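Local coordinates for protein ATP phosphoribosyltransferase regulatory subunit (Bacillus halodurans, PDB 3OD1) that is probably required for the first step of histidine biosynthesis and may allow its feedback regulation by histidine, as a partner of the HisG subunit, at residues Glu11-Phe14 against Gly15-Asp18. Residues are numbered along the deposited sequence; the frame is centred on the assembly and turned at random.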
ATOM      1  N   GLU B  11     -19.315  12.432   0.403  1.00 38.11           N
ATOM      2  CA  GLU B  11     -19.399  11.521  -0.742  1.00 36.88           C
ATOM      3  C   GLU B  11     -18.024  11.054  -1.226  1.00 38.28           C
ATOM      4  O   GLU B  11     -17.091  11.851  -1.313  1.00 35.95           O
ATOM      5  CB  GLU B  11     -20.200  12.160  -1.880  1.00 39.96           C
ATOM      6  CG  GLU B  11     -21.589  12.624  -1.440  1.00 43.78           C
ATOM      7  CD  GLU B  11     -22.525  12.932  -2.598  1.00 52.44           C
ATOM      8  OE1 GLU B  11     -23.282  12.023  -3.001  1.00 58.71           O
ATOM      9  OE2 GLU B  11     -22.525  14.084  -3.096  1.00 46.57           O
ATOM     10  N   LYS B  12     -17.898   9.751  -1.502  1.00 34.93           N
ATOM     11  CA  LYS B  12     -16.682   9.180  -2.090  1.00 31.96           C
ATOM     12  C   LYS B  12     -17.002   8.828  -3.535  1.00 39.62           C
ATOM     13  O   LYS B  12     -18.133   8.446  -3.838  1.00 37.14           O
ATOM     14  CB  LYS B  12     -16.260   7.887  -1.370  1.00 29.12           C
ATOM     15  CG  LYS B  12     -15.760   8.074   0.069  1.00 36.94           C
ATOM     16  CD  LYS B  12     -15.167   6.781   0.650  1.00 35.44           C
ATOM     17  CE  LYS B  12     -16.237   5.732   0.988  1.00 40.40           C
ATOM     18  NZ  LYS B  12     -17.264   6.253   1.940  1.00 49.94           N
ATOM     19  N   PRO B  13     -16.006   8.932  -4.429  1.00 38.68           N
ATOM     20  CA  PRO B  13     -16.202   8.453  -5.803  1.00 30.86           C
ATOM     21  C   PRO B  13     -16.740   7.019  -5.826  1.00 37.54           C
ATOM     22  O   PRO B  13     -16.368   6.180  -4.994  1.00 31.04           O
ATOM     23  CB  PRO B  13     -14.792   8.492  -6.396  1.00 31.59           C
ATOM     24  CG  PRO B  13     -14.072   9.546  -5.611  1.00 34.67           C
ATOM     25  CD  PRO B  13     -14.652   9.483  -4.210  1.00 32.50           C
ATOM     26  N   PHE B  14     -17.604   6.743  -6.798  1.00 38.32           N
ATOM     27  CA  PHE B  14     -18.285   5.454  -6.890  1.00 42.37           C
ATOM     28  C   PHE B  14     -17.309   4.277  -6.879  1.00 36.93           C
ATOM     29  O   PHE B  14     -16.291   4.288  -7.585  1.00 33.97           O
ATOM     30  CB  PHE B  14     -19.155   5.417  -8.149  1.00 50.57           C
ATOM     31  CG  PHE B  14     -20.103   4.260  -8.192  1.00 54.82           C
ATOM     32  CD1 PHE B  14     -21.307   4.307  -7.500  1.00 61.80           C
ATOM     33  CD2 PHE B  14     -19.793   3.126  -8.917  1.00 55.84           C
ATOM     34  CE1 PHE B  14     -22.186   3.238  -7.528  1.00 63.53           C
ATOM     35  CE2 PHE B  14     -20.670   2.050  -8.953  1.00 65.76           C
ATOM     36  CZ  PHE B  14     -21.868   2.108  -8.254  1.00 63.44           C
ATOM     37  N   GLY B  15     -17.616   3.269  -6.063  1.00 35.81           N
ATOM     38  CA  GLY B  15     -16.791   2.081  -5.972  1.00 33.89           C
ATOM     39  C   GLY B  15     -15.582   2.183  -5.048  1.00 40.55           C
ATOM     40  O   GLY B  15     -14.820   1.212  -4.935  1.00 36.15           O
HETATM   41  N   MSE B  16     -15.395   3.342  -4.404  1.00 32.41           N
HETATM   42  CA  MSE B  16     -14.287   3.529  -3.457  1.00 28.73           C
HETATM   43  C   MSE B  16     -14.768   3.195  -2.049  1.00 38.68           C
HETATM   44  O   MSE B  16     -15.961   3.342  -1.749  1.00 33.74           O
HETATM   45  CB  MSE B  16     -13.776   4.980  -3.466  1.00 31.36           C
HETATM   46  CG  MSE B  16     -13.152   5.446  -4.761  1.00 31.42           C
HETATM   47 SE   MSE B  16     -11.540   4.446  -5.270  0.61 41.05          SE
HETATM   48  CE  MSE B  16     -12.364   3.461  -6.721  1.00 38.01           C
ATOM     49  N   ARG B  17     -13.841   2.771  -1.185  1.00 34.03           N
ATOM     50  CA  ARG B  17     -14.175   2.343   0.171  1.00 32.53           C
ATOM     51  C   ARG B  17     -13.087   2.736   1.149  1.00 33.20           C
ATOM     52  O   ARG B  17     -11.900   2.636   0.836  1.00 37.27           O
ATOM     53  CB  ARG B  17     -14.322   0.814   0.238  1.00 30.68           C
ATOM     54  CG  ARG B  17     -15.389   0.201  -0.687  1.00 40.24           C
ATOM     55  CD  ARG B  17     -15.263  -1.334  -0.722  1.00 40.35           C
ATOM     56  NE  ARG B  17     -13.940  -1.748  -1.206  1.00 50.88           N
ATOM     57  CZ  ARG B  17     -13.443  -2.985  -1.138  1.00 56.77           C
ATOM     58  NH1 ARG B  17     -12.227  -3.234  -1.611  1.00 58.01           N
ATOM     59  NH2 ARG B  17     -14.148  -3.973  -0.598  1.00 53.74           N
ATOM     60  N   ASP B  18     -13.490   3.158   2.344  1.00 31.79           N
ATOM     61  CA  ASP B  18     -12.539   3.410   3.422  1.00 29.03           C
ATOM     62  C   ASP B  18     -12.209   2.088   4.098  1.00 34.26           C
ATOM     63  O   ASP B  18     -12.969   1.131   3.976  1.00 35.11           O
ATOM     64  CB  ASP B  18     -13.123   4.377   4.444  1.00 34.28           C
ATOM     65  CG  ASP B  18     -13.130   5.809   3.959  1.00 44.94           C
ATOM     66  OD1 ASP B  18     -12.183   6.200   3.244  1.00 36.78           O
ATOM     67  OD2 ASP B  18     -14.082   6.549   4.300  1.00 43.08           O
TER
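Lys12 reaches across the mouth of a tight turn toward Asp18, and the two side chains cross at a slant. Lys12 CD lies 3.8 Å from Asp18 OD2, while NZ and OD2 form a long salt bridge of 4.0 Å. Bends at chi3 (-73°) and chi4 (-57°) fold the lysine back, which sets CE 3.6 Å from Met16 O. Asp18 OD2 also pairs with Arg91 of the second subunit.

The turn itself is a type II beta turn from Pro13 to Met16. Met16 N donates to Pro13 O at 3.1 Å, closing the turn. Gly15 takes a positive phi, where a CB would be jammed against Phe14 O. Met16, a selenomethionine, meets the proline ring at one corner, CG to Pro13 CB 3.8 Å. Phe14 CB points away from 15-18, but CG, anti to the backbone N (chi1 -168°), stays close to Gly15 N. Pro49 of the second subunit packs on both Met16 and Asp18.

With the lysine cut back to an alanine here, Asp18 would probably lose its alkyl cover and the long ion pair, and rely more on Arg91 of the second subunit. The chemistry implies a turn shaped by its backbone, while the long Lys12 pair probably adds only modestly to the Asp18-Arg91 bridge between subunits.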